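TRAP-type transporter, periplasmic component (PDB 4P8B) binds (S)-2-acetolactate and probably delivers it to a TRAP-type membrane transporter as the periplasmic solute-binding component. Local coordinates at residues Y33-V38 with I91-G96; D54-R59 with K265-D270; A142-L147 with I245-K250; S112-M117 with A317-K322; D124-G129 with G337-R342. One frame throughout, in Å; residues are numbered along the deposited sequence.

Contact 1 of 5, residues Y33-V38 with I91-G96; sequences YKMSLV and IDMAVG. With X2X ((2S)-2-hydroxy-2-methyl-3-oxobutanoic acid), chain D.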
# COMPACT_ATOMS: atom_id res chain seq x y z
N TYR A 33 -2.36 3.17 24.13
CA TYR A 33 -3.03 2.53 23.01
C TYR A 33 -1.97 2.07 22.03
O TYR A 33 -0.93 2.68 21.95
CB TYR A 33 -4.01 3.49 22.34
CG TYR A 33 -5.20 3.80 23.22
CD1 TYR A 33 -5.16 4.82 24.15
CD2 TYR A 33 -6.35 3.03 23.13
CE1 TYR A 33 -6.25 5.09 24.98
CE2 TYR A 33 -7.45 3.29 23.97
CZ TYR A 33 -7.37 4.32 24.87
OH TYR A 33 -8.44 4.59 25.71
N LYS A 34 -2.27 0.99 21.35
CA LYS A 34 -1.29 0.38 20.47
C LYS A 34 -1.64 0.63 19.00
O LYS A 34 -2.71 0.26 18.55
CB LYS A 34 -1.25 -1.13 20.75
CG LYS A 34 -1.08 -1.48 22.20
CD LYS A 34 -0.96 -2.98 22.35
CE LYS A 34 -0.80 -3.35 23.81
NZ LYS A 34 -1.10 -4.79 24.00
N MSE A 35 -0.70 1.23 18.25
CA MSE A 35 -0.88 1.46 16.82
C MSE A 35 0.02 0.54 16.01
O MSE A 35 1.26 0.55 16.14
CB MSE A 35 -0.55 2.90 16.44
CG MSE A 35 -0.87 3.16 14.96
SE MSE A 35 -0.12 4.83 14.28
CE MSE A 35 -0.99 6.08 15.50
N SER A 36 -0.58 -0.28 15.16
CA SER A 36 0.18 -1.19 14.33
C SER A 36 0.61 -0.52 13.03
O SER A 36 -0.19 0.19 12.39
CB SER A 36 -0.66 -2.43 14.02
OG SER A 36 0.14 -3.35 13.29
N LEU A 37 1.87 -0.75 12.62
CA LEU A 37 2.42 -0.27 11.35
C LEU A 37 3.33 -1.35 10.80
O LEU A 37 4.17 -1.85 11.55
CB LEU A 37 3.31 0.95 11.59
CG LEU A 37 2.64 2.17 12.21
CD1 LEU A 37 3.69 3.18 12.65
CD2 LEU A 37 1.64 2.80 11.27
N VAL A 38 3.24 -1.66 9.51
CA VAL A 38 4.24 -2.54 8.92
C VAL A 38 5.57 -1.82 8.85
O VAL A 38 6.59 -2.38 9.25
CB VAL A 38 3.85 -2.99 7.50
CG1 VAL A 38 4.96 -3.81 6.87
CG2 VAL A 38 2.60 -3.82 7.54
N ILE A 91 -5.08 -5.23 18.30
CA ILE A 91 -4.53 -3.94 17.88
C ILE A 91 -5.61 -2.87 18.06
O ILE A 91 -6.75 -3.07 17.64
CB ILE A 91 -4.11 -3.99 16.39
CG1 ILE A 91 -2.98 -4.99 16.20
CG2 ILE A 91 -3.67 -2.61 15.90
CD1 ILE A 91 -2.71 -5.33 14.76
N ASP A 92 -5.25 -1.74 18.65
CA ASP A 92 -6.23 -0.69 18.94
C ASP A 92 -6.49 0.19 17.73
O ASP A 92 -7.62 0.63 17.50
CB ASP A 92 -5.74 0.19 20.09
CG ASP A 92 -5.59 -0.57 21.42
OD1 ASP A 92 -6.38 -1.48 21.71
OD2 ASP A 92 -4.65 -0.21 22.14
N MSE A 93 -5.43 0.47 16.98
CA MSE A 93 -5.52 1.35 15.83
C MSE A 93 -4.38 1.02 14.88
O MSE A 93 -3.43 0.33 15.25
CB MSE A 93 -5.50 2.83 16.22
CG MSE A 93 -4.27 3.35 16.96
SE MSE A 93 -4.73 4.78 18.30
CE MSE A 93 -5.26 6.15 17.06
N ALA A 94 -4.45 1.50 13.64
CA ALA A 94 -3.41 1.17 12.68
C ALA A 94 -3.41 2.13 11.51
O ALA A 94 -4.43 2.78 11.24
CB ALA A 94 -3.61 -0.24 12.17
N VAL A 95 -2.27 2.23 10.85
CA VAL A 95 -2.22 2.74 9.49
C VAL A 95 -1.84 1.53 8.65
O VAL A 95 -0.77 0.98 8.83
CB VAL A 95 -1.21 3.89 9.31
CG1 VAL A 95 -1.26 4.39 7.88
CG2 VAL A 95 -1.48 5.02 10.30
N GLY A 96 -2.75 1.07 7.80
CA GLY A 96 -2.54 -0.14 7.04
C GLY A 96 -2.57 0.07 5.55
O GLY A 96 -3.17 1.00 5.04
OAD X2X D . 5.06 -5.73 2.26
CAH X2X D . 5.20 -4.72 1.50
OAE X2X D . 5.74 -4.81 0.36
CAI X2X D . 4.70 -3.38 1.95
CAB X2X D . 5.58 -2.91 3.09
OAF X2X D . 4.61 -2.49 0.87
CAG X2X D . 3.30 -3.62 2.42
OAC X2X D . 3.06 -3.74 3.62
CAA X2X D . 2.20 -3.73 1.42
O HOH W 1 0.26 -1.60 9.11
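M35 and M93, and next to them S36 and A94, pair as parallel strand residues, and the axes of strands 33-36 and 93-96 come within 4.4 Å at an angle of 13°. The ladder runs M93 N to K34 O, S36 N to M93 O (2.9 Å) and V95 N to S36 O. At its start a side chain takes over. D92 OD2 accepts K34 N at 2.8 Å, on its anti side and tilted out of the carboxylate plane. The same oxygen lies against CB and CD2 of Y33, with ring and carboxylate planes 71° apart. This is the central sheet of one domain of the type 2 periplasmic binding protein fold, with 33-36 between strands 66-69 and 93-97. M35 and M93, both selenomethionine, share one face of the sheet. M35 CB meets M93 CG at 3.8 Å, and M35 SE approaches V95 CG2. Helix 44-59 covers this side through W52. On the S36 and A94 face, S36 CB touches both CG2 and CD1 of I91, each at 3.6 Å. S36 OG stands anti to the backbone N (chi1 -175°) and bonds to E82. Past the paired residues, L37 CD2 packs on V95 CB at 3.6 Å. A water receives a weak bond from V38 N and donates to V95 O. V38 CG1 then reaches the bound acetolactate, 3.8 Å from its OAC.

Contact 2 of 5, residues D54-R59 with K265-D270; sequences DLVKQR and KQAAVD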
# COMPACT_ATOMS: atom_id res chain seq x y z
N ASP A 54 1.34 11.83 17.51
CA ASP A 54 1.78 13.07 18.14
C ASP A 54 0.64 14.07 18.17
O ASP A 54 0.42 14.75 19.19
CB ASP A 54 2.99 13.69 17.42
CG ASP A 54 4.25 12.85 17.53
OD1 ASP A 54 4.29 11.91 18.34
OD2 ASP A 54 5.23 13.15 16.80
N LEU A 55 -0.13 14.18 17.10
CA LEU A 55 -1.21 15.16 17.08
C LEU A 55 -2.31 14.78 18.06
O LEU A 55 -2.90 15.65 18.71
CB LEU A 55 -1.80 15.29 15.68
CG LEU A 55 -0.94 15.97 14.62
CD1 LEU A 55 -1.66 15.95 13.27
CD2 LEU A 55 -0.58 17.40 15.00
N VAL A 56 -2.61 13.49 18.17
CA VAL A 56 -3.65 13.05 19.09
C VAL A 56 -3.26 13.35 20.53
O VAL A 56 -4.08 13.86 21.31
CB VAL A 56 -3.93 11.54 18.96
CG1 VAL A 56 -4.74 11.05 20.15
CG2 VAL A 56 -4.63 11.25 17.63
N LYS A 57 -2.02 13.07 20.88
CA LYS A 57 -1.55 13.34 22.22
C LYS A 57 -1.66 14.82 22.50
O LYS A 57 -2.24 15.22 23.52
CB LYS A 57 -0.11 12.87 22.37
CG LYS A 57 0.35 12.86 23.83
CD LYS A 57 1.63 12.07 23.97
CE LYS A 57 2.83 12.98 23.90
NZ LYS A 57 3.11 13.57 25.24
N GLN A 58 -1.11 15.64 21.61
CA GLN A 58 -1.13 17.08 21.75
C GLN A 58 -2.54 17.63 21.94
O GLN A 58 -2.78 18.41 22.85
CB GLN A 58 -0.48 17.72 20.52
CG GLN A 58 -0.42 19.25 20.56
CD GLN A 58 0.48 19.83 19.48
OE1 GLN A 58 1.01 19.10 18.64
NE2 GLN A 58 0.65 21.15 19.49
N ARG A 59 -3.47 17.19 21.11
CA ARG A 59 -4.81 17.78 21.04
C ARG A 59 -5.79 17.19 22.05
O ARG A 59 -6.90 17.71 22.23
CB ARG A 59 -5.35 17.63 19.61
CG ARG A 59 -4.54 18.40 18.58
CD ARG A 59 -5.02 18.12 17.16
NE ARG A 59 -4.21 18.81 16.15
CZ ARG A 59 -4.36 18.68 14.83
NH1 ARG A 59 -5.30 17.89 14.32
NH2 ARG A 59 -3.57 19.35 14.02
N LYS A 265 -10.07 11.69 14.71
CA LYS A 265 -10.41 11.70 13.30
C LYS A 265 -9.73 12.85 12.60
O LYS A 265 -9.09 12.65 11.57
CB LYS A 265 -11.92 11.78 13.10
CG LYS A 265 -12.34 11.82 11.64
CD LYS A 265 -13.83 11.56 11.50
CE LYS A 265 -14.24 11.42 10.03
NZ LYS A 265 -15.62 10.88 9.88
N GLN A 266 -9.83 14.07 13.12
CA GLN A 266 -9.19 15.20 12.43
C GLN A 266 -7.66 15.03 12.42
O GLN A 266 -6.98 15.43 11.47
CB GLN A 266 -9.58 16.53 13.07
CG GLN A 266 -9.02 17.73 12.33
CD GLN A 266 -9.55 17.83 10.90
OE1 GLN A 266 -10.75 17.76 10.67
NE2 GLN A 266 -8.65 17.99 9.94
N ALA A 267 -7.12 14.45 13.47
CA ALA A 267 -5.68 14.21 13.53
C ALA A 267 -5.27 13.21 12.44
O ALA A 267 -4.22 13.38 11.81
CB ALA A 267 -5.28 13.71 14.90
N ALA A 268 -6.10 12.19 12.21
CA ALA A 268 -5.85 11.24 11.12
C ALA A 268 -5.92 11.93 9.75
O ALA A 268 -5.10 11.67 8.88
CB ALA A 268 -6.84 10.10 11.18
N VAL A 269 -6.91 12.81 9.57
CA VAL A 269 -7.03 13.55 8.31
C VAL A 269 -5.80 14.42 8.05
O VAL A 269 -5.25 14.41 6.95
CB VAL A 269 -8.32 14.40 8.34
CG1 VAL A 269 -8.34 15.43 7.19
CG2 VAL A 269 -9.52 13.47 8.29
N ASP A 270 -5.34 15.13 9.09
CA ASP A 270 -4.15 15.97 8.99
C ASP A 270 -2.89 15.14 8.72
O ASP A 270 -2.07 15.47 7.86
CB ASP A 270 -3.94 16.78 10.27
CG ASP A 270 -5.02 17.83 10.48
OD1 ASP A 270 -5.78 18.09 9.53
OD2 ASP A 270 -5.10 18.38 11.61
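R59 extends from helix 44-59 to D270 on helix 258-279. Its CB points toward the other helix. CG stands anti to the carbonyl carbon (chi1 -64°), and the chain is extended from CG to NE. The contact is made at the tip. NH1 binds D270 OD2 at 2.8 Å and NH2 binds the same oxygen at 3.0 Å. The guanidinium therefore grips a single carboxylate oxygen end-on, on its anti side. OD2 is close to the guanidinium plane, while the two group planes are 82° apart. NH1 also passes A267 CA at 3.8 Å. L55 CD1 lies over one guanidinium face, offset toward the rim, and touches D270 CB. The other carboxylate oxygen, OD1, accepts Q266 NE2 at 2.9 Å from one turn earlier in the same helix. With both oxygens held, the carboxylate has little freedom to rotate. Beside the salt bridge, A267 CB meets L55 CB at 3.9 Å and V56 CG2 at 3.7 Å. The small alanine lets the backbones come close, with L55 CA and A267 CA 5.8 Å apart. The segment axes lie 9.0 Å apart at 142°. This is antiparallel helix packing on the outside of an alpha/beta domain, closed at its rim by an interhelical salt bridge.

Contact 3 of 5, residues A142-L147 with I245-K250; sequences AGVVPL and IFVVNK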
# COMPACT_ATOMS: atom_id res chain seq x y z
N ALA A 142 -17.61 -3.75 9.11
CA ALA A 142 -16.76 -4.87 9.51
C ALA A 142 -16.14 -4.71 10.89
O ALA A 142 -15.41 -5.59 11.34
CB ALA A 142 -15.66 -5.07 8.47
N GLY A 143 -16.40 -3.59 11.56
CA GLY A 143 -15.92 -3.41 12.92
C GLY A 143 -14.60 -2.68 13.03
O GLY A 143 -13.93 -2.71 14.06
N VAL A 144 -14.24 -1.95 11.97
CA VAL A 144 -12.96 -1.24 11.90
C VAL A 144 -13.22 0.18 11.38
O VAL A 144 -13.45 0.35 10.18
CB VAL A 144 -11.98 -2.02 11.00
CG1 VAL A 144 -10.66 -1.24 10.77
CG2 VAL A 144 -11.69 -3.39 11.62
N VAL A 145 -13.12 1.18 12.25
CA VAL A 145 -13.59 2.53 11.94
C VAL A 145 -12.54 3.25 11.12
O VAL A 145 -11.45 3.57 11.63
CB VAL A 145 -13.87 3.32 13.22
CG1 VAL A 145 -14.38 4.72 12.89
CG2 VAL A 145 -14.88 2.58 14.12
N PRO A 146 -12.83 3.50 9.83
CA PRO A 146 -11.87 4.21 8.98
C PRO A 146 -11.98 5.71 9.11
O PRO A 146 -13.11 6.24 9.16
CB PRO A 146 -12.28 3.78 7.58
CG PRO A 146 -13.78 3.66 7.67
CD PRO A 146 -14.06 3.16 9.09
N LEU A 147 -10.85 6.41 9.15
CA LEU A 147 -10.83 7.83 9.43
C LEU A 147 -10.17 8.70 8.35
O LEU A 147 -10.49 9.87 8.23
CB LEU A 147 -10.10 8.08 10.75
CG LEU A 147 -10.74 7.43 11.98
CD1 LEU A 147 -9.89 7.70 13.21
CD2 LEU A 147 -12.18 7.89 12.22
N ILE A 245 -4.85 3.30 4.90
CA ILE A 245 -6.03 3.73 5.64
C ILE A 245 -5.70 3.79 7.12
O ILE A 245 -5.09 2.87 7.69
CB ILE A 245 -7.24 2.78 5.41
CG1 ILE A 245 -7.48 2.61 3.90
CG2 ILE A 245 -8.48 3.32 6.10
CD1 ILE A 245 -8.60 1.62 3.58
N PHE A 246 -6.11 4.90 7.72
CA PHE A 246 -6.00 5.16 9.15
C PHE A 246 -7.27 4.62 9.81
O PHE A 246 -8.38 5.06 9.44
CB PHE A 246 -5.89 6.68 9.40
CG PHE A 246 -4.61 7.32 8.92
CD1 PHE A 246 -4.34 7.44 7.58
CD2 PHE A 246 -3.70 7.84 9.84
CE1 PHE A 246 -3.18 8.03 7.16
CE2 PHE A 246 -2.54 8.43 9.41
CZ PHE A 246 -2.28 8.53 8.09
N VAL A 247 -7.16 3.70 10.77
CA VAL A 247 -8.33 3.06 11.35
C VAL A 247 -8.20 2.87 12.84
O VAL A 247 -7.10 2.84 13.39
CB VAL A 247 -8.59 1.65 10.74
CG1 VAL A 247 -8.78 1.72 9.25
CG2 VAL A 247 -7.45 0.69 11.11
N VAL A 248 -9.34 2.73 13.50
CA VAL A 248 -9.41 2.47 14.94
C VAL A 248 -10.36 1.30 15.13
O VAL A 248 -11.40 1.23 14.49
CB VAL A 248 -9.92 3.70 15.70
CG1 VAL A 248 -9.99 3.42 17.21
CG2 VAL A 248 -9.05 4.89 15.45
N ASN A 249 -10.01 0.39 16.04
CA ASN A 249 -10.94 -0.65 16.45
C ASN A 249 -12.28 -0.05 16.96
O ASN A 249 -12.26 0.97 17.61
CB ASN A 249 -10.28 -1.52 17.53
CG ASN A 249 -11.28 -2.40 18.28
OD1 ASN A 249 -11.94 -1.95 19.23
ND2 ASN A 249 -11.41 -3.64 17.85
N LYS A 250 -13.39 -0.67 16.58
CA LYS A 250 -14.75 -0.15 16.86
C LYS A 250 -15.00 0.05 18.35
O LYS A 250 -15.52 1.09 18.75
CB LYS A 250 -15.78 -1.10 16.25
CG LYS A 250 -17.26 -0.72 16.47
CD LYS A 250 -18.15 -1.74 15.77
CE LYS A 250 -19.63 -1.50 16.01
NZ LYS A 250 -20.11 -0.27 15.31
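V145 and V248 form the hydrogen-bonded pair at the middle of this antiparallel contact. V145 N reaches V248 O at 2.8 Å, and V248 N returns to V145 O at 2.9 Å. L147 N to F246 O adds a third short bond. The tight part is apolar. On the face of V144, P146 and V247, V247 CG1, anti to the carbonyl carbon (chi1 -58°), packs on P146 CA at 4.0 Å. P146 CB meets I245 CG2 at 4.1 Å. In one of the two conformers of V144, CG1 also sits against V247 CB at 3.6 Å. Helices 82-88 and 130-141 cover this face. On the other face L147 CD1 touches V248 CG2 at 3.7 Å, near helix 258-279. The looser end is at G143 and K250, both partly exposed. G143 closes a Schellman motif after helix 130-141, with positive phi. Its O accepts K250 N at 3.3 Å, a longer bond with the donor 43° above the carbonyl plane. K250 CB presses on the same oxygen, and its amine goes on to a salt bridge with E254. N249, itself buried, is the N-cap of helix 250-255: OD1 accepts I252 N, and ND2 bonds to I86 O. The contact thus buries aliphatic side chains around backbone N-H and C=O groups paired between the strands, and charge stays at the partly exposed end where strand passes into helix.

Contact 4 of 5, residues S112-M117 with A317-K322; sequences SLPFLM and AKVYDK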
# COMPACT_ATOMS: atom_id res chain seq x y z
N SER A 112 -5.56 -3.18 -6.28
CA SER A 112 -4.60 -4.14 -6.79
C SER A 112 -4.94 -4.61 -8.20
O SER A 112 -4.23 -5.45 -8.73
CB SER A 112 -4.53 -5.35 -5.86
OG SER A 112 -4.12 -4.91 -4.58
N LEU A 113 -6.02 -4.13 -8.80
CA LEU A 113 -6.33 -4.54 -10.17
C LEU A 113 -5.27 -4.02 -11.13
O LEU A 113 -4.99 -2.83 -11.16
CB LEU A 113 -7.68 -3.98 -10.60
CG LEU A 113 -8.90 -4.60 -9.94
CD1 LEU A 113 -10.13 -3.74 -10.25
CD2 LEU A 113 -9.11 -6.03 -10.41
N PRO A 114 -4.66 -4.91 -11.92
CA PRO A 114 -3.51 -4.47 -12.72
C PRO A 114 -3.92 -3.46 -13.80
O PRO A 114 -4.83 -3.69 -14.57
CB PRO A 114 -2.97 -5.78 -13.33
CG PRO A 114 -4.13 -6.75 -13.25
CD PRO A 114 -4.90 -6.36 -12.01
N PHE A 115 -3.26 -2.30 -13.77
CA PHE A 115 -3.40 -1.23 -14.75
C PHE A 115 -4.75 -0.54 -14.72
O PHE A 115 -5.23 -0.02 -15.71
CB PHE A 115 -2.97 -1.71 -16.15
CG PHE A 115 -1.55 -2.22 -16.15
CD1 PHE A 115 -0.49 -1.32 -16.12
CD2 PHE A 115 -1.28 -3.56 -16.06
CE1 PHE A 115 0.80 -1.76 -16.05
CE2 PHE A 115 0.02 -4.00 -15.99
CZ PHE A 115 1.04 -3.10 -15.97
N LEU A 116 -5.35 -0.49 -13.53
CA LEU A 116 -6.55 0.32 -13.30
C LEU A 116 -6.27 1.83 -13.32
O LEU A 116 -7.05 2.58 -13.87
CB LEU A 116 -7.17 -0.03 -11.95
CG LEU A 116 -8.40 0.79 -11.53
CD1 LEU A 116 -9.60 0.51 -12.40
CD2 LEU A 116 -8.74 0.51 -10.07
N MSE A 117 -5.18 2.26 -12.69
CA MSE A 117 -4.96 3.68 -12.41
C MSE A 117 -3.75 4.23 -13.16
O MSE A 117 -2.61 3.85 -12.85
CB MSE A 117 -4.72 3.86 -10.91
CG MSE A 117 -5.89 3.46 -10.04
SE MSE A 117 -5.57 3.61 -8.16
CE MSE A 117 -4.30 2.15 -7.95
N ALA A 317 -5.20 -8.52 -18.54
CA ALA A 317 -6.62 -8.18 -18.62
C ALA A 317 -7.57 -9.29 -18.14
O ALA A 317 -8.63 -8.99 -17.60
CB ALA A 317 -6.97 -7.79 -20.05
N LYS A 318 -7.20 -10.55 -18.33
CA LYS A 318 -8.06 -11.64 -17.90
C LYS A 318 -8.08 -11.71 -16.38
O LYS A 318 -9.12 -11.97 -15.76
CB LYS A 318 -7.60 -12.98 -18.51
N VAL A 319 -6.94 -11.45 -15.74
CA VAL A 319 -6.89 -11.38 -14.29
C VAL A 319 -7.76 -10.21 -13.81
O VAL A 319 -8.55 -10.34 -12.87
CB VAL A 319 -5.43 -11.19 -13.78
CG1 VAL A 319 -5.39 -10.86 -12.32
CG2 VAL A 319 -4.61 -12.45 -14.05
N TYR A 320 -7.60 -9.06 -14.45
CA TYR A 320 -8.43 -7.90 -14.14
C TYR A 320 -9.93 -8.25 -14.19
O TYR A 320 -10.66 -7.96 -13.26
CB TYR A 320 -8.12 -6.78 -15.13
CG TYR A 320 -8.87 -5.48 -14.92
CD1 TYR A 320 -10.20 -5.35 -15.29
CD2 TYR A 320 -8.21 -4.37 -14.42
CE1 TYR A 320 -10.86 -4.16 -15.13
CE2 TYR A 320 -8.87 -3.17 -14.28
CZ TYR A 320 -10.18 -3.07 -14.62
OH TYR A 320 -10.79 -1.85 -14.46
N ASP A 321 -10.36 -8.89 -15.28
CA ASP A 321 -11.77 -9.17 -15.47
C ASP A 321 -12.27 -10.15 -14.41
O ASP A 321 -13.39 -10.00 -13.88
CB ASP A 321 -12.00 -9.75 -16.87
CG ASP A 321 -11.76 -8.75 -17.98
OD1 ASP A 321 -11.75 -7.52 -17.71
OD2 ASP A 321 -11.57 -9.19 -19.13
N LYS A 322 -11.45 -11.15 -14.09
CA LYS A 322 -11.80 -12.14 -13.08
C LYS A 322 -12.01 -11.46 -11.72
O LYS A 322 -13.03 -11.68 -11.05
CB LYS A 322 -10.71 -13.21 -12.99
CG LYS A 322 -10.88 -14.15 -11.80
CD LYS A 322 -9.80 -15.23 -11.80
CE LYS A 322 -9.99 -16.17 -10.61
NZ LYS A 322 -8.93 -17.20 -10.49
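Y320 of helix 317-327 lays its ring beside L113, P114 and L116, which belong to a type II beta turn running from L113 to L116. The turn lies in the loop between helices 98-101 and 120-127 of this type 2 periplasmic binding protein fold, and its L116 N to L113 O bond is weak. F115, at its third position, has positive phi, and its ring meets H309 edge-to-face.

The apolar contacts are few and centred on one ring. L113 CB lies 3.9 Å from Y320 CD2 and about as far from CE2, approaching the ring obliquely. P114 CG touches V319 CG1 and Y320 CB, each at 4.4 Å, so the proline ring rests lightly on the first turn of the helix. Helix 181-189 also packs on P114 and V319, and V332 of helix 329-340 packs on L113 and Y320.

The polar atoms meet carbon rather than one another across the contact. L113 CD2 reaches back to the helix backbone, 3.8 Å from Y320 O. P114 O lies at the edge of the tyrosine ring, near its plane and 3.5 Å from CD2. Y320 CG stands anti to the backbone N (chi1 -178°), which places the start of the ring on the side of the turn. The hydroxyl is hydrogen-bonded to E336 of helix 329-340, which gives this largely buried contact a polar tie to a third element. At that same end L116 crosses the tyrosine side chain at about a right angle, its CD1 at the ring edge and 3.4 Å from Y320 OH.

Contact 5 of 5, residues D124-G129 with G337-R342; sequences DALTQG and GAIAKR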
# COMPACT_ATOMS: atom_id res chain seq x y z
N ASP A 124 -6.39 9.49 -6.62
CA ASP A 124 -7.12 10.47 -5.83
C ASP A 124 -8.60 10.47 -6.19
O ASP A 124 -9.45 10.70 -5.34
CB ASP A 124 -6.52 11.88 -6.01
CG ASP A 124 -5.17 12.04 -5.31
OD1 ASP A 124 -4.89 11.27 -4.37
OD2 ASP A 124 -4.44 12.97 -5.69
N ALA A 125 -8.92 10.22 -7.46
CA ALA A 125 -10.32 10.17 -7.88
C ALA A 125 -11.06 9.04 -7.18
O ALA A 125 -12.26 9.14 -6.96
CB ALA A 125 -10.44 10.03 -9.38
N LEU A 126 -10.35 7.99 -6.82
CA LEU A 126 -10.94 6.88 -6.09
C LEU A 126 -11.06 7.21 -4.61
O LEU A 126 -12.15 7.17 -4.04
CB LEU A 126 -10.17 5.59 -6.31
CG LEU A 126 -10.00 5.17 -7.77
CD1 LEU A 126 -9.42 3.78 -7.83
CD2 LEU A 126 -11.31 5.24 -8.50
N THR A 127 -9.94 7.55 -3.98
CA THR A 127 -9.96 7.71 -2.53
C THR A 127 -10.82 8.90 -2.11
O THR A 127 -11.45 8.87 -1.04
CB THR A 127 -8.56 7.92 -1.98
OG1 THR A 127 -8.01 9.10 -2.58
CG2 THR A 127 -7.65 6.71 -2.24
N GLN A 128 -10.89 9.94 -2.95
CA GLN A 128 -11.60 11.16 -2.58
C GLN A 128 -13.03 11.16 -3.12
O GLN A 128 -13.76 12.11 -2.89
CB GLN A 128 -10.85 12.39 -3.08
CG GLN A 128 -9.44 12.46 -2.52
CD GLN A 128 -8.55 13.48 -3.19
OE1 GLN A 128 -8.93 14.12 -4.17
NE2 GLN A 128 -7.32 13.61 -2.68
N GLY A 129 -13.43 10.09 -3.81
CA GLY A 129 -14.73 10.02 -4.45
C GLY A 129 -15.65 8.92 -3.93
O GLY A 129 -15.47 8.42 -2.82
N GLY A 337 -15.11 4.69 -14.14
CA GLY A 337 -15.72 5.95 -14.54
C GLY A 337 -15.13 7.17 -13.88
O GLY A 337 -14.93 8.20 -14.52
N ALA A 338 -14.85 7.07 -12.59
CA ALA A 338 -14.21 8.17 -11.87
C ALA A 338 -12.85 8.51 -12.47
O ALA A 338 -12.48 9.68 -12.60
CB ALA A 338 -14.07 7.82 -10.40
N ILE A 339 -12.11 7.47 -12.84
CA ILE A 339 -10.82 7.65 -13.47
C ILE A 339 -10.98 8.29 -14.86
O ILE A 339 -10.27 9.24 -15.20
CB ILE A 339 -10.08 6.31 -13.51
CG1 ILE A 339 -9.71 5.93 -12.08
CG2 ILE A 339 -8.88 6.36 -14.43
CD1 ILE A 339 -9.29 4.49 -11.95
N ALA A 340 -11.94 7.83 -15.66
CA ALA A 340 -12.15 8.39 -16.98
C ALA A 340 -12.51 9.87 -16.93
O ALA A 340 -12.18 10.62 -17.85
CB ALA A 340 -13.24 7.62 -17.71
N LYS A 341 -13.21 10.28 -15.86
CA LYS A 341 -13.67 11.66 -15.73
C LYS A 341 -12.72 12.55 -14.93
O LYS A 341 -13.00 13.73 -14.72
CB LYS A 341 -15.05 11.69 -15.09
CG LYS A 341 -16.12 11.02 -15.92
CD LYS A 341 -17.45 11.05 -15.18
CE LYS A 341 -18.59 10.58 -16.05
NZ LYS A 341 -19.87 10.63 -15.30
N ARG A 342 -11.59 12.01 -14.51
CA ARG A 342 -10.70 12.74 -13.63
C ARG A 342 -10.10 13.98 -14.29
O ARG A 342 -9.69 14.88 -13.57
CB ARG A 342 -9.58 11.83 -13.13
CG ARG A 342 -8.46 11.59 -14.12
CD ARG A 342 -7.60 10.40 -13.70
NE ARG A 342 -6.42 10.21 -14.53
CZ ARG A 342 -6.45 9.70 -15.76
NH1 ARG A 342 -7.60 9.34 -16.32
NH2 ARG A 342 -5.31 9.57 -16.45
OXT ARG A 342 -9.98 14.13 -15.52
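A125 and A338 mark the meeting of two helix ends, the last turn of helix 120-127 and that of helix 329-340, the final helix of the chain. The packing uses small residues: A125 CA and A338 CA are 5.9 Å apart. A125 CB points toward the partner and lies 3.8 Å from A338 O and 4.4 Å from A338 CB. Beside the alanines L126 and I339 cross. L126 CG is anti to the carbonyl carbon (chi1 -56°), which swings the branch to the partner helix: CD2 touches I339 CG1 at 4.0 Å and also reaches I339 CD1 and A338 CB. At the outer edge A125 CB meets R342 CB at 4.2 Å. R342 is the C-terminal residue, and its guanidinium turns back on its own helix end. NH1 donates to I339 O at 2.9 Å. R342 N binds the same oxygen from the opposite face of the carbonyl plane. That oxygen is therefore doubly held, which ties the arginine to the end of the helix. R342 NH2 forms a salt bridge with D119, just before helix 120-127. I339 also packs on A122 of that helix and on L116 and P118 of the preceding loop, so the C-terminal helix lies against both helix 120-127 and the loop leading into it.

How the contacts relate
From the N terminus, contact 1 closes first, joining strand 33-36 to strand 93-97. Contact 2 opens within that loop, at helix 44-59, and closes far later at helix 258-279, so the two cross. Contact 3 begins after contact 1 has closed and lies wholly within the spans of contacts 2, 4 and 5. Contacts 4 and 5 open in turn at 112-117 and 124-129 and close in the same order in the last two helices, so they cross each other and contact 2. Contacts 1 and 3 share the five-stranded sheet, and the helix 258-279 of contact 2 packs on contact 3. Contacts 4 and 5 touch through L116, M117, L126 and I339 and tie the C-terminal helices to 112-129.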